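Long-range contact in thermotoga maritima TmcAL (Thermotoga maritima, PDB 5Y0T), which belongs to the HIGH nucleotidyl transferase family of the HUP clan and holds adenosine-5'-rp-alpha-thio-triphosphate in a pocket of its fold: residues Glu69-Phe74 / Pro334-Ile339. Residues are numbered along the deposited sequence; the frame is centred on the assembly and turned at random.
Sequences ELPVVF and PQYIRI. With EDO (1,2-ethanediol), chain G.
Three partners grip Glu-69 OE1: the ammonium group of Lys-52 and the guanidinium of Arg-338 by charge, and a water that donates to it at 2.7 Å. That water in turn accepts from Arg-338 NH1. The direct salt bridge from Glu-69 OE1 to Arg-338 NH1 is long, 3.5 Å, and the oxygen lies well out of the guanidinium plane, so that no N-H points at it; the water supplies the directed link. Both side chains leave with CG anti to the backbone N and run side by side, Glu-69 extended, Arg-338 bent at chi2 (82°), so that Arg-338 CG packs against Glu-69 CB. Asp-413 forms a salt bridge with Arg-338 NH2 and, with Glu-69 close by, would favour the charged guanidinium. Between the backbones, Glu-69 N donates to Arg-338 O at 3.0 Å, in the carbonyl plane. A second water stands in for the return bond of this same pair, accepting from Arg-338 N and donating to Glu-69 O, and also to Tyr-336 O. In the mixed sheet of this HUP-clan fold, strand 337-343 runs antiparallel beside strand 66-70, whose other neighbour, 32-38, is parallel to it. Pro-71 occupies the N-cap position of helix 72-75 and meets Tyr-336 tip to tip, its CG 4.0 Å from Tyr-336 CE1. The phenol hydroxyl is hydrogen-bonded to Asp-391, which through its other carboxylate oxygen also takes Val-72 N at the start of the helix. Within the first turn of that helix, the Phe-74 side chain crosses that of Pro-334 at about a right angle, CE2 lying 3.7 Å from Pro-334 CD, while helix 79-92 covers Pro-334 through Cys-88 and Val-89.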
ATOM      1  N   GLU A  69     -15.683  -6.510 -20.305  1.00 17.69           N
ATOM      2  CA  GLU A  69     -14.495  -5.903 -19.711  1.00 14.84           C
ATOM      3  C   GLU A  69     -13.215  -6.520 -20.277  1.00 15.43           C
ATOM      4  O   GLU A  69     -13.075  -7.744 -20.333  1.00 19.27           O
ATOM      5  CB  GLU A  69     -14.484  -6.042 -18.181  1.00 13.39           C
ATOM      6  CG  GLU A  69     -13.274  -5.334 -17.584  1.00 17.13           C
ATOM      7  CD  GLU A  69     -13.276  -5.271 -16.058  1.00 19.55           C
ATOM      8  OE1 GLU A  69     -14.219  -5.804 -15.422  1.00 22.55           O
ATOM      9  OE2 GLU A  69     -12.318  -4.695 -15.499  1.00 23.10           O
ATOM     10  N   LEU A  70     -12.294  -5.667 -20.710  1.00 17.01           N
ATOM     11  CA  LEU A  70     -10.927  -6.094 -21.017  1.00 14.71           C
ATOM     12  C   LEU A  70     -10.227  -6.253 -19.670  1.00 14.67           C
ATOM     13  O   LEU A  70     -10.106  -5.280 -18.933  1.00 18.54           O
ATOM     14  CB  LEU A  70     -10.221  -5.056 -21.897  1.00 14.77           C
ATOM     15  CG  LEU A  70      -8.726  -5.272 -22.216  1.00 18.87           C
ATOM     16  CD1 LEU A  70      -8.545  -6.572 -22.982  1.00 22.23           C
ATOM     17  CD2 LEU A  70      -8.164  -4.105 -23.003  1.00 19.18           C
ATOM     18  N   PRO A  71      -9.806  -7.483 -19.314  1.00 15.89           N
ATOM     19  CA  PRO A  71      -9.244  -7.643 -17.961  1.00 16.51           C
ATOM     20  C   PRO A  71      -8.083  -6.702 -17.678  1.00 18.11           C
ATOM     21  O   PRO A  71      -7.311  -6.382 -18.591  1.00 20.13           O
ATOM     22  CB  PRO A  71      -8.785  -9.113 -17.947  1.00 15.29           C
ATOM     23  CG  PRO A  71      -9.839  -9.788 -18.833  1.00 15.87           C
ATOM     24  CD  PRO A  71      -9.992  -8.779 -19.988  1.00 14.18           C
ATOM     25  N   VAL A  72      -7.976  -6.267 -16.427  1.00 16.93           N
ATOM     26  CA  VAL A  72      -6.956  -5.297 -16.000  1.00 16.69           C
ATOM     27  C   VAL A  72      -5.546  -5.660 -16.458  1.00 18.90           C
ATOM     28  O   VAL A  72      -4.763  -4.792 -16.833  1.00 18.07           O
ATOM     29  CB  VAL A  72      -6.944  -5.148 -14.457  1.00 17.54           C
ATOM     30  CG1 VAL A  72      -5.766  -4.277 -13.997  1.00 17.77           C
ATOM     31  CG2 VAL A  72      -8.282  -4.584 -13.967  1.00 20.34           C
ATOM     32  N   VAL A  73      -5.214  -6.946 -16.422  1.00 17.58           N
ATOM     33  CA  VAL A  73      -3.862  -7.350 -16.759  1.00 19.43           C
ATOM     34  C   VAL A  73      -3.505  -6.977 -18.213  1.00 19.39           C
ATOM     35  O   VAL A  73      -2.332  -6.786 -18.524  1.00 19.25           O
ATOM     36  CB  VAL A  73      -3.662  -8.879 -16.515  1.00 19.42           C
ATOM     37  CG1 VAL A  73      -4.578  -9.725 -17.448  1.00 18.08           C
ATOM     38  CG2 VAL A  73      -2.194  -9.253 -16.646  1.00 19.31           C
ATOM     39  N   PHE A  74      -4.500  -6.955 -19.109  1.00 17.95           N
ATOM     40  CA  PHE A  74      -4.324  -6.425 -20.477  1.00 18.76           C
ATOM     41  C   PHE A  74      -4.594  -4.935 -20.626  1.00 20.40           C
ATOM     42  O   PHE A  74      -3.879  -4.241 -21.350  1.00 19.49           O
ATOM     43  CB  PHE A  74      -5.196  -7.210 -21.456  1.00 17.40           C
ATOM     44  CG  PHE A  74      -4.991  -8.693 -21.344  1.00 19.13           C
ATOM     45  CD1 PHE A  74      -3.796  -9.262 -21.753  1.00 17.43           C
ATOM     46  CD2 PHE A  74      -5.965  -9.504 -20.762  1.00 18.64           C
ATOM     47  CE1 PHE A  74      -3.581 -10.635 -21.619  1.00 19.22           C
ATOM     48  CE2 PHE A  74      -5.763 -10.875 -20.631  1.00 17.76           C
ATOM     49  CZ  PHE A  74      -4.567 -11.436 -21.054  1.00 23.04           C
ATOM     50  N   PRO A 334      -6.766 -14.092 -21.797  1.00 18.89           N
ATOM     51  CA  PRO A 334      -7.874 -13.988 -20.835  1.00 19.16           C
ATOM     52  C   PRO A 334      -8.550 -15.334 -20.657  1.00 20.69           C
ATOM     53  O   PRO A 334      -8.654 -16.093 -21.628  1.00 19.88           O
ATOM     54  CB  PRO A 334      -8.827 -12.977 -21.494  1.00 20.41           C
ATOM     55  CG  PRO A 334      -8.545 -13.136 -22.974  1.00 17.67           C
ATOM     56  CD  PRO A 334      -7.034 -13.329 -23.027  1.00 18.94           C
ATOM     57  N   GLN A 335      -8.933 -15.663 -19.427  1.00 16.31           N
ATOM     58  CA  GLN A 335      -9.559 -16.946 -19.163  1.00 21.30           C
ATOM     59  C   GLN A 335     -11.084 -16.848 -19.043  1.00 17.95           C
ATOM     60  O   GLN A 335     -11.747 -17.850 -18.799  1.00 17.53           O
ATOM     61  CB  GLN A 335      -8.945 -17.569 -17.899  1.00 21.49           C
ATOM     62  CG  GLN A 335      -7.431 -17.828 -18.046  1.00 15.54           C
ATOM     63  CD  GLN A 335      -7.107 -18.765 -19.206  1.00 21.88           C
ATOM     64  OE1 GLN A 335      -7.573 -19.897 -19.235  1.00 22.26           O
ATOM     65  NE2 GLN A 335      -6.302 -18.291 -20.169  1.00 20.12           N
ATOM     66  N   TYR A 336     -11.651 -15.650 -19.210  1.00 14.79           N
ATOM     67  CA  TYR A 336     -13.109 -15.501 -19.088  1.00 18.74           C
ATOM     68  C   TYR A 336     -13.581 -14.311 -19.911  1.00 16.03           C
ATOM     69  O   TYR A 336     -12.799 -13.413 -20.248  1.00 18.81           O
ATOM     70  CB  TYR A 336     -13.547 -15.297 -17.604  1.00 20.24           C
ATOM     71  CG  TYR A 336     -12.730 -14.207 -16.940  1.00 18.89           C
ATOM     72  CD1 TYR A 336     -13.075 -12.864 -17.066  1.00 20.44           C
ATOM     73  CD2 TYR A 336     -11.565 -14.519 -16.244  1.00 20.29           C
ATOM     74  CE1 TYR A 336     -12.290 -11.864 -16.501  1.00 16.61           C
ATOM     75  CE2 TYR A 336     -10.783 -13.531 -15.681  1.00 16.62           C
ATOM     76  CZ  TYR A 336     -11.144 -12.215 -15.793  1.00 18.87           C
ATOM     77  OH  TYR A 336     -10.326 -11.248 -15.229  1.00 21.93           O
ATOM     78  N   ILE A 337     -14.864 -14.310 -20.215  1.00 18.33           N
ATOM     79  CA  ILE A 337     -15.500 -13.156 -20.812  1.00 18.56           C
ATOM     80  C   ILE A 337     -16.391 -12.508 -19.760  1.00 19.06           C
ATOM     81  O   ILE A 337     -17.390 -13.097 -19.354  1.00 19.76           O
ATOM     82  CB  ILE A 337     -16.340 -13.545 -22.043  1.00 22.07           C
ATOM     83  CG1 ILE A 337     -15.429 -14.117 -23.140  1.00 20.44           C
ATOM     84  CG2 ILE A 337     -17.077 -12.315 -22.560  1.00 22.00           C
ATOM     85  CD1 ILE A 337     -16.170 -14.957 -24.195  1.00 17.81           C
ATOM     86  N   ARG A 338     -16.040 -11.298 -19.332  1.00 18.48           N
ATOM     87  CA  ARG A 338     -16.831 -10.593 -18.315  1.00 17.29           C
ATOM     88  C   ARG A 338     -17.856  -9.687 -19.001  1.00 19.76           C
ATOM     89  O   ARG A 338     -17.479  -8.819 -19.765  1.00 16.61           O
ATOM     90  CB  ARG A 338     -15.923  -9.758 -17.388  1.00 20.27           C
ATOM     91  CG  ARG A 338     -16.693  -8.789 -16.451  1.00 19.58           C
ATOM     92  CD  ARG A 338     -17.238  -9.498 -15.202  1.00 23.22           C
ATOM     93  NE  ARG A 338     -17.994  -8.575 -14.342  1.00 20.33           N
ATOM     94  CZ  ARG A 338     -17.431  -7.780 -13.436  1.00 25.02           C
ATOM     95  NH1 ARG A 338     -16.113  -7.815 -13.250  1.00 19.52           N
ATOM     96  NH2 ARG A 338     -18.185  -6.975 -12.694  1.00 20.87           N
ATOM     97  N   ILE A 339     -19.141  -9.882 -18.713  1.00 17.67           N
ATOM     98  CA  ILE A 339     -20.191  -9.035 -19.280  1.00 16.08           C
ATOM     99  C   ILE A 339     -20.422  -7.848 -18.358  1.00 18.02           C
ATOM    100  O   ILE A 339     -20.814  -8.044 -17.215  1.00 20.06           O
ATOM    101  CB  ILE A 339     -21.543  -9.779 -19.426  1.00 22.54           C
ATOM    102  CG1 ILE A 339     -21.401 -11.105 -20.186  1.00 23.04           C
ATOM    103  CG2 ILE A 339     -22.612  -8.851 -20.033  1.00 19.49           C
ATOM    104  CD1 ILE A 339     -20.756 -11.000 -21.519  1.00 25.52           C
TER
HETATM  105  C1  EDO G1003      -8.289 -20.638 -22.265  1.00 34.59           C
HETATM  106  O1  EDO G1003      -8.687 -22.011 -22.438  1.00 45.90           O
HETATM  107  C2  EDO G1003      -7.049 -20.346 -23.115  1.00 33.06           C
HETATM  108  O2  EDO G1003      -5.853 -20.628 -22.351  1.00 30.77           O
HETATM  109  O   HOH W   1     -13.903  -8.420 -14.890  1.00 24.08           O
HETATM  110  O   HOH W   2     -13.665 -10.300 -20.384  1.00 26.75           O